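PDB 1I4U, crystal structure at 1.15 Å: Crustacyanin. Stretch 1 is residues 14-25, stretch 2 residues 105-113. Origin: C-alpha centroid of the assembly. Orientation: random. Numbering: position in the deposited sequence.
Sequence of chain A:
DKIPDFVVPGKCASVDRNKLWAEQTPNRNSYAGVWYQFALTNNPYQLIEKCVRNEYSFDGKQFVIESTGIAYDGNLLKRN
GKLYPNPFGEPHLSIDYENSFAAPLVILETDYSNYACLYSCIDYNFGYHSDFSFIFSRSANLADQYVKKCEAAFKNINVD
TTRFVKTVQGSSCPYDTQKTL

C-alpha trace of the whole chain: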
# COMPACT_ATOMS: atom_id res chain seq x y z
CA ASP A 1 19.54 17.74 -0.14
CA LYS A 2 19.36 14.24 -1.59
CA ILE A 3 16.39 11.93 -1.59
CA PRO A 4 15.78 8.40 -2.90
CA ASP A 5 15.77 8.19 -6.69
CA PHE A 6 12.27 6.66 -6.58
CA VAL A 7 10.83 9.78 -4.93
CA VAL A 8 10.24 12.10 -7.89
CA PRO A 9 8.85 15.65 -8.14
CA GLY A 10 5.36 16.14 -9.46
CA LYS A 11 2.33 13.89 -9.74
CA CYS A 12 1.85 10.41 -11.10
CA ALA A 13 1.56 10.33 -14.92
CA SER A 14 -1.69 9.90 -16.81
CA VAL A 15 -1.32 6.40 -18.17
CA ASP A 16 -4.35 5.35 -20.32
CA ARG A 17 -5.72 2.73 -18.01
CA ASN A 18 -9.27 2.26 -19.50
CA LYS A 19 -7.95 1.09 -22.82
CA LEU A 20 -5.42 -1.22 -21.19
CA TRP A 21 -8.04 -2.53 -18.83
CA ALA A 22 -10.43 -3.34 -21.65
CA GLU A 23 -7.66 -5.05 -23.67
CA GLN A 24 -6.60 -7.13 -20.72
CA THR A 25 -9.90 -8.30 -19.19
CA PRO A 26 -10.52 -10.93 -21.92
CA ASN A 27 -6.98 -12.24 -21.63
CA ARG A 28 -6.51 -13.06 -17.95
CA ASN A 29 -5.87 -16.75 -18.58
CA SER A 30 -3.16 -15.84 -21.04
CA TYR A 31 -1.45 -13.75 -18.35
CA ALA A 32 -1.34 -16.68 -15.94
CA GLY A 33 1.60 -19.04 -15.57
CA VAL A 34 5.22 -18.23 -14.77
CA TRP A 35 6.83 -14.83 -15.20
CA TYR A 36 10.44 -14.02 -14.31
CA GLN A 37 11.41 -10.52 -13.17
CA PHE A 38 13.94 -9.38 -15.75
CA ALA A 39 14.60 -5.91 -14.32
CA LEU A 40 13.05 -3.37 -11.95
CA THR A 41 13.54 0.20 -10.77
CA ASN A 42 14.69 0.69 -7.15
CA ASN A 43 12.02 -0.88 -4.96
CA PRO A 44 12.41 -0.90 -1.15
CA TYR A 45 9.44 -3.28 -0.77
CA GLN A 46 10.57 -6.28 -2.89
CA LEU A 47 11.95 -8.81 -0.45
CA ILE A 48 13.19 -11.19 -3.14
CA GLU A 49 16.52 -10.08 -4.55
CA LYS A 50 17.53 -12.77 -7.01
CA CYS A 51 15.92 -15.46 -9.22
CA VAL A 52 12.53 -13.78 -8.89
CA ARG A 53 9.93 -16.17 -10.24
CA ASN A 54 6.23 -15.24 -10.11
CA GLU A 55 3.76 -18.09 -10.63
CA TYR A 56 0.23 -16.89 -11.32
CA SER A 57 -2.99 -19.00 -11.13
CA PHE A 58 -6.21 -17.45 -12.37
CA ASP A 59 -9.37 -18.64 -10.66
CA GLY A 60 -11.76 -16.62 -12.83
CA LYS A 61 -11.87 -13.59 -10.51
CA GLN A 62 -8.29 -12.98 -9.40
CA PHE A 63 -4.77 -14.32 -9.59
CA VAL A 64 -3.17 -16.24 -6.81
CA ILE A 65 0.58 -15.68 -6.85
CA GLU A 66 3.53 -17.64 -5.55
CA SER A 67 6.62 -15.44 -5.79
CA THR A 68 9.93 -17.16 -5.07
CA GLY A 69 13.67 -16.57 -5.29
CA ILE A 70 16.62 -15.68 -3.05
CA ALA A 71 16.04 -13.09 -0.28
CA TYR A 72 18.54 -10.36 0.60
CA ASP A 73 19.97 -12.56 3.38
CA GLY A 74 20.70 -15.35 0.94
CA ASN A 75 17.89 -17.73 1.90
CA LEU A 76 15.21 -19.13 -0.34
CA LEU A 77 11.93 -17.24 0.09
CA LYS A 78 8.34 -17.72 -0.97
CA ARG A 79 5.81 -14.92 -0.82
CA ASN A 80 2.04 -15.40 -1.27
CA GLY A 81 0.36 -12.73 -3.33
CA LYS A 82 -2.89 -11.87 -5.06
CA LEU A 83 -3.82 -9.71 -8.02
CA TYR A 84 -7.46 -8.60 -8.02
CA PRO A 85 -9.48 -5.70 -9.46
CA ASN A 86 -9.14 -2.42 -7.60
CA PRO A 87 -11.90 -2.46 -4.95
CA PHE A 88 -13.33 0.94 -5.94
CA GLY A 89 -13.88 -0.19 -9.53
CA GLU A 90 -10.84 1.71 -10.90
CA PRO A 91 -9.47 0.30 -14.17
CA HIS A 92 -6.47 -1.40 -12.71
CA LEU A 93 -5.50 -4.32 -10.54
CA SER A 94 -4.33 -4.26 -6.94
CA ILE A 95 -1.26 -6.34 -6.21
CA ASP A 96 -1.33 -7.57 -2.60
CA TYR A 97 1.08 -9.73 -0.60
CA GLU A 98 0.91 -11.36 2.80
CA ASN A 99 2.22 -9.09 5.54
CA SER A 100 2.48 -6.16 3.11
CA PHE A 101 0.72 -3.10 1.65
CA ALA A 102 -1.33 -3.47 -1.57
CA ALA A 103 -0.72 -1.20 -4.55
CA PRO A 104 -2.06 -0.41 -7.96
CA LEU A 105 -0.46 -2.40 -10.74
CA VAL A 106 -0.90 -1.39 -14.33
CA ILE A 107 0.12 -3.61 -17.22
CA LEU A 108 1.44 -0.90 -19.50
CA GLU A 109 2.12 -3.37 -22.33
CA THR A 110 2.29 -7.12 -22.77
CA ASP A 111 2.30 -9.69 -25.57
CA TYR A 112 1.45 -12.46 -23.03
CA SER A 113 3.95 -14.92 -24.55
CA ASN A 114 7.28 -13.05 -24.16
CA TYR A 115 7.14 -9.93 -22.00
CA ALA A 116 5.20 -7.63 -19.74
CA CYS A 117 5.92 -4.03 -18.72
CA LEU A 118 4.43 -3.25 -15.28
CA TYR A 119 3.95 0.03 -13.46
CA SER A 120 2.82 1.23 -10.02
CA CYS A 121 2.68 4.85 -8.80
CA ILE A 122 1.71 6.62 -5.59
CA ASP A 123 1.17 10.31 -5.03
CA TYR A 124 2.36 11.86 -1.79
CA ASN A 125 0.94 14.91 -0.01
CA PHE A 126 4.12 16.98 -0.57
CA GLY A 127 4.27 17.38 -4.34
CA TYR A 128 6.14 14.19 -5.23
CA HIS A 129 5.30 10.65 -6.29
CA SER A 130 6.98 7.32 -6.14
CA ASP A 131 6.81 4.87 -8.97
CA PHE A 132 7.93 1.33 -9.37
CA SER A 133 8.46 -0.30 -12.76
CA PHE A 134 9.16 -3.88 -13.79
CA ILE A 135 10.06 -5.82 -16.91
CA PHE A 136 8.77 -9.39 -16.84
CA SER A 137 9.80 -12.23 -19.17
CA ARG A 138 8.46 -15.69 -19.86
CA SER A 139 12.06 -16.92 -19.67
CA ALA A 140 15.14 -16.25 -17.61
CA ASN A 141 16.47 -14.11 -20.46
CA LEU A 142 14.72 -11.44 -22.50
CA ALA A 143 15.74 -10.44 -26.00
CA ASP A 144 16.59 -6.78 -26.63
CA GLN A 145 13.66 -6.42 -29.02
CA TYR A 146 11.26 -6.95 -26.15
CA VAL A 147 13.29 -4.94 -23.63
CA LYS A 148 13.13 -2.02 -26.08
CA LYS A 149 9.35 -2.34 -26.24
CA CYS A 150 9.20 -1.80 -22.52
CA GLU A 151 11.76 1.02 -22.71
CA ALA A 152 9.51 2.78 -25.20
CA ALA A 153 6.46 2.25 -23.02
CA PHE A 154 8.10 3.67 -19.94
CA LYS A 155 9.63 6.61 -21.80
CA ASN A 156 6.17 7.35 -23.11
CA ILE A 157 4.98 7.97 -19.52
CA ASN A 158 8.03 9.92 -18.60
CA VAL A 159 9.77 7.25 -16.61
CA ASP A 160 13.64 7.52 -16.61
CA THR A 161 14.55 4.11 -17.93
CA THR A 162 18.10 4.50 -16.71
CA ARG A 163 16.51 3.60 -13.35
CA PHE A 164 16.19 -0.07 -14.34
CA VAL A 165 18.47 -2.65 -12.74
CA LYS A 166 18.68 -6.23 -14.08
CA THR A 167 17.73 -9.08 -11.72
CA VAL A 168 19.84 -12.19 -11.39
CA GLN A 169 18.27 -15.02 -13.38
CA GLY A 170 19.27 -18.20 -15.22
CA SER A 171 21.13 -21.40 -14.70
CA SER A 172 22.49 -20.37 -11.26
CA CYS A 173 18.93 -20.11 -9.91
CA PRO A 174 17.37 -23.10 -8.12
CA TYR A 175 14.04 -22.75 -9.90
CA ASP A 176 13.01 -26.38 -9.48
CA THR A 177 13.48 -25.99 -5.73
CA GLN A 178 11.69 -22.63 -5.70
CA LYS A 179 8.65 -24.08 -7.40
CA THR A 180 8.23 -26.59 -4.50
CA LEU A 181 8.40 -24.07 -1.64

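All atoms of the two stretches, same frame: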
# COMPACT_ATOMS: atom_id res chain seq x y z
N SER A 14 -0.38 10.27 -16.31
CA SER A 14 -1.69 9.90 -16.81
C SER A 14 -1.88 8.41 -17.02
O SER A 14 -2.73 7.81 -16.34
CB SER A 14 -1.98 10.60 -18.15
OG SER A 14 -3.14 10.05 -18.72
N VAL A 15 -1.11 7.82 -17.92
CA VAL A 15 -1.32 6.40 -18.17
C VAL A 15 -2.79 6.03 -18.47
O VAL A 15 -3.59 6.03 -17.50
CB VAL A 15 -0.92 5.52 -16.96
CG1 VAL A 15 -1.43 4.11 -17.25
CG2 VAL A 15 0.58 5.55 -16.72
N ASP A 16 -3.10 5.74 -19.70
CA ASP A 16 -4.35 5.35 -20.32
C ASP A 16 -4.82 3.97 -19.87
O ASP A 16 -4.85 2.99 -20.56
CB ASP A 16 -4.21 5.34 -21.86
CG ASP A 16 -5.54 5.03 -22.52
OD1 ASP A 16 -6.59 5.18 -21.85
OD2 ASP A 16 -5.51 4.64 -23.71
N ARG A 17 -5.23 3.94 -18.63
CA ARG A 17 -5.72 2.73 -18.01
C ARG A 17 -7.00 2.16 -18.62
O ARG A 17 -7.06 0.93 -18.67
CB ARG A 17 -5.92 3.10 -16.54
CG ARG A 17 -4.62 3.20 -15.77
CD ARG A 17 -5.01 3.38 -14.30
NE ARG A 17 -5.38 4.79 -14.09
CZ ARG A 17 -6.35 5.29 -13.35
NH1 ARG A 17 -7.28 4.69 -12.63
NH2 ARG A 17 -6.48 6.63 -13.31
N ASN A 18 -8.02 2.90 -19.07
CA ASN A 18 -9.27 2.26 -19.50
C ASN A 18 -9.06 1.36 -20.72
O ASN A 18 -9.62 0.29 -20.89
CB ASN A 18 -10.47 3.17 -19.81
CG ASN A 18 -11.69 2.25 -19.58
OD1 ASN A 18 -11.83 1.27 -20.34
ND2 ASN A 18 -12.49 2.49 -18.56
N LYS A 19 -8.23 1.87 -21.62
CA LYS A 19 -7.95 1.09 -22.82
C LYS A 19 -7.24 -0.20 -22.44
O LYS A 19 -7.57 -1.29 -22.94
CB LYS A 19 -7.09 1.91 -23.77
CG LYS A 19 -6.48 1.07 -24.88
CD LYS A 19 -5.14 1.67 -25.29
CE LYS A 19 -4.02 1.21 -24.36
NZ LYS A 19 -2.68 1.58 -24.93
N LEU A 20 -6.24 -0.06 -21.56
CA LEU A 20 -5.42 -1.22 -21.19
C LEU A 20 -6.34 -2.22 -20.50
O LEU A 20 -6.32 -3.44 -20.73
CB LEU A 20 -4.26 -0.78 -20.29
CG LEU A 20 -3.15 0.04 -20.99
CD1 LEU A 20 -2.20 0.65 -19.95
CD2 LEU A 20 -2.35 -0.79 -21.98
N TRP A 21 -7.17 -1.68 -19.63
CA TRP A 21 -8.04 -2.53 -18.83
C TRP A 21 -8.93 -3.36 -19.75
O TRP A 21 -9.08 -4.57 -19.64
CB TRP A 21 -8.88 -1.68 -17.88
CG TRP A 21 -9.78 -2.44 -16.97
CD1 TRP A 21 -11.14 -2.57 -17.07
CD2 TRP A 21 -9.44 -3.20 -15.80
NE1 TRP A 21 -11.65 -3.35 -16.06
CE2 TRP A 21 -10.62 -3.75 -15.25
CE3 TRP A 21 -8.24 -3.49 -15.14
CZ2 TRP A 21 -10.67 -4.56 -14.10
CZ3 TRP A 21 -8.28 -4.27 -14.00
CH2 TRP A 21 -9.47 -4.81 -13.48
N ALA A 22 -9.57 -2.66 -20.69
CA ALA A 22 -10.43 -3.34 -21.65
C ALA A 22 -9.67 -4.34 -22.54
O ALA A 22 -10.17 -5.39 -22.94
CB ALA A 22 -11.18 -2.31 -22.47
N GLU A 23 -8.42 -4.06 -22.94
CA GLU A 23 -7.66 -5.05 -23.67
C GLU A 23 -7.36 -6.30 -22.86
O GLU A 23 -7.24 -7.43 -23.37
CB GLU A 23 -6.28 -4.48 -24.08
CG GLU A 23 -6.41 -3.44 -25.18
CD GLU A 23 -5.12 -2.72 -25.48
OE1 GLU A 23 -4.12 -2.77 -24.74
OE2 GLU A 23 -5.17 -2.04 -26.51
N GLN A 24 -7.16 -6.07 -21.56
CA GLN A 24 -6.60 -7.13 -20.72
C GLN A 24 -7.67 -8.00 -20.09
O GLN A 24 -7.38 -9.14 -19.78
CB GLN A 24 -5.73 -6.44 -19.67
CG GLN A 24 -4.45 -5.94 -20.32
CD GLN A 24 -3.77 -4.85 -19.53
OE1 GLN A 24 -4.11 -4.63 -18.35
NE2 GLN A 24 -2.81 -4.20 -20.19
N THR A 25 -8.88 -7.47 -19.86
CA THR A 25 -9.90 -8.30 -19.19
C THR A 25 -10.17 -9.60 -19.92
O THR A 25 -10.31 -10.64 -19.27
CB THR A 25 -11.19 -7.49 -18.99
OG1 THR A 25 -10.88 -6.43 -18.08
CG2 THR A 25 -12.20 -8.37 -18.31
N LEU A 105 -1.40 -1.79 -9.83
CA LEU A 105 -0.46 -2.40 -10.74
C LEU A 105 -1.08 -2.35 -12.12
O LEU A 105 -2.07 -3.02 -12.39
CB LEU A 105 -0.10 -3.82 -10.28
CG LEU A 105 1.07 -4.56 -10.97
CD1 LEU A 105 0.75 -5.05 -12.35
CD2 LEU A 105 2.29 -3.65 -10.94
N VAL A 106 -0.46 -1.55 -12.96
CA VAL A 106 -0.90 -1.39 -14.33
C VAL A 106 0.01 -2.22 -15.23
O VAL A 106 1.24 -2.23 -15.07
CB VAL A 106 -0.83 0.07 -14.75
CG1 VAL A 106 -1.17 0.20 -16.21
CG2 VAL A 106 -1.78 0.91 -13.90
N ILE A 107 -0.61 -2.90 -16.19
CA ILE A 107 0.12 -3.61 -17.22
C ILE A 107 0.17 -2.64 -18.39
O ILE A 107 -0.76 -2.44 -19.15
CB ILE A 107 -0.53 -4.96 -17.57
CG1 ILE A 107 -0.75 -5.86 -16.36
CG2 ILE A 107 0.24 -5.65 -18.70
CD1 ILE A 107 -1.68 -7.05 -16.62
N LEU A 108 1.31 -1.94 -18.47
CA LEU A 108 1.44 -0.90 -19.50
C LEU A 108 1.44 -1.50 -20.90
O LEU A 108 0.98 -0.88 -21.87
CB LEU A 108 2.77 -0.19 -19.31
CG LEU A 108 2.92 0.94 -18.36
CD1 LEU A 108 4.27 1.61 -18.58
CD2 LEU A 108 1.81 1.98 -18.51
N GLU A 109 2.00 -2.70 -21.03
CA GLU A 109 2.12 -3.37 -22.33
C GLU A 109 2.51 -4.83 -22.05
O GLU A 109 3.34 -5.11 -21.19
CB GLU A 109 3.17 -2.73 -23.22
CG GLU A 109 3.20 -3.28 -24.65
CD GLU A 109 4.20 -2.56 -25.55
OE1 GLU A 109 4.20 -1.32 -25.56
OE2 GLU A 109 5.00 -3.24 -26.23
N THR A 110 1.89 -5.73 -22.80
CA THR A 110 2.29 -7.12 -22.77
C THR A 110 1.92 -7.80 -24.10
O THR A 110 0.93 -7.40 -24.72
CB THR A 110 1.68 -7.89 -21.61
OG1 THR A 110 2.17 -9.24 -21.57
CG2 THR A 110 0.17 -7.99 -21.74
N ASP A 111 2.68 -8.79 -24.48
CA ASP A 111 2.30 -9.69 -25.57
C ASP A 111 1.90 -11.05 -25.04
O ASP A 111 1.69 -11.94 -25.88
CB ASP A 111 3.38 -9.79 -26.65
CG ASP A 111 4.58 -10.61 -26.22
OD1 ASP A 111 4.67 -10.92 -25.02
OD2 ASP A 111 5.41 -10.90 -27.11
N TYR A 112 1.84 -11.26 -23.73
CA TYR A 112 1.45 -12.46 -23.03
C TYR A 112 2.44 -13.62 -23.16
O TYR A 112 2.58 -14.35 -22.18
CB TYR A 112 0.05 -13.02 -23.40
CG TYR A 112 -0.98 -11.95 -23.07
CD1 TYR A 112 -1.41 -11.81 -21.78
CD2 TYR A 112 -1.46 -11.10 -24.03
CE1 TYR A 112 -2.33 -10.84 -21.46
CE2 TYR A 112 -2.40 -10.10 -23.72
CZ TYR A 112 -2.83 -9.98 -22.41
OH TYR A 112 -3.76 -9.03 -22.01
N SER A 113 3.05 -13.79 -24.31
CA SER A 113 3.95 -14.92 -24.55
C SER A 113 5.42 -14.61 -24.38
O SER A 113 6.20 -15.59 -24.32
CB SER A 113 3.68 -15.48 -25.93
OG SER A 113 3.87 -14.55 -26.89
O HOH W 1 -3.87 -7.03 -23.74
O HOH W 2 -3.51 -2.45 -16.66
O HOH W 3 -4.82 -9.78 -19.32

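A helix that begins at Arg17 lies across a strand from a distant part of the same chain; residues 105-110 belong to this strand, which starts earlier in the chain. The two axes pass 8.8 Å apart and their N-to-C directions make an angle of 80°, so the helix runs almost square to the strand and meets it over a limited patch; the two stretches bury 385 Å² between them. The backbones come near each other at Arg17 and Val106, whose CA atoms are 7.3 Å apart, and at Leu20 and Leu108, with CA atoms 7.1 Å apart. At this spacing the backbones are too far apart to pair directly, and side chains fill the gap between them.

Leu20 sits at the centre. Its CA-to-CB bond points toward the strand, and its chi1 of -71° (m) with chi2 of 169° (t), a combination common for leucine in helices, spreads the two methyls over the strand. CD1 lies 3.9 Å from Val106 CG1 and 3.5 Å from Ile107 O, while CD2 approaches Leu108 O to 3.3 Å. A branched, wholly apolar side chain suits this place because it can fill the space above the strand while touching several residues at once.

Val15, just before the helix, widens the apolar patch. Its CB also points toward the strand, and with chi1 at 169° (t) its CG1 lies 4.1 Å from Val106 CG1 and 4.1 Å from Leu108 CD2. Val106 answers from the strand with chi1 at 175° (t): its compact, beta-branched side chain, a shape at home in strands, meets Leu20 through CG1, whereas its CG2 is 4.1 Å from Arg17 CD. Arginine can serve here because its aliphatic segment makes the contact while the charged group continues beyond it. Leu108 begins less favourably, with CA-to-CB directed away from the helix, but chi1 of -85° (m) and chi2 of -169° (t) bring CD2 back to Val15.

The direct hydrogen bond between the stretches comes from Gln24. Its CB points sideways, yet chi1 of -73° (m) and chi2 of 160° (t) extend the side chain so that NE2 donates to Ile107 O at 2.9 Å, with an N-H...O angle of 158°. The other end of the amide is used as well: water 2 donates to Gln24 OE1 (2.8 Å) and accepts from Ile107 N (3.0 Å). Glutamine, carrying a donor and an acceptor on one flexible arm, thus satisfies both backbone polar groups of a single strand residue, one directly and one through water.

Tyr112 closes the far end. It follows the strand with a positive phi of 69°; its CA-to-CB bond points sideways, but with chi1 at -60° (m) the end of the side chain comes nearer to the helix, with OH 3.6 Å from Gln24 CG. The hydroxyl reaches the helix backbone through two waters: water 3 lies 3.0 Å from Tyr112 OH and donates to Gln24 O at 2.7 Å, while water 1 lies 2.6 Å from Tyr112 OH and donates a weak bond to Glu23 O at 3.4 Å.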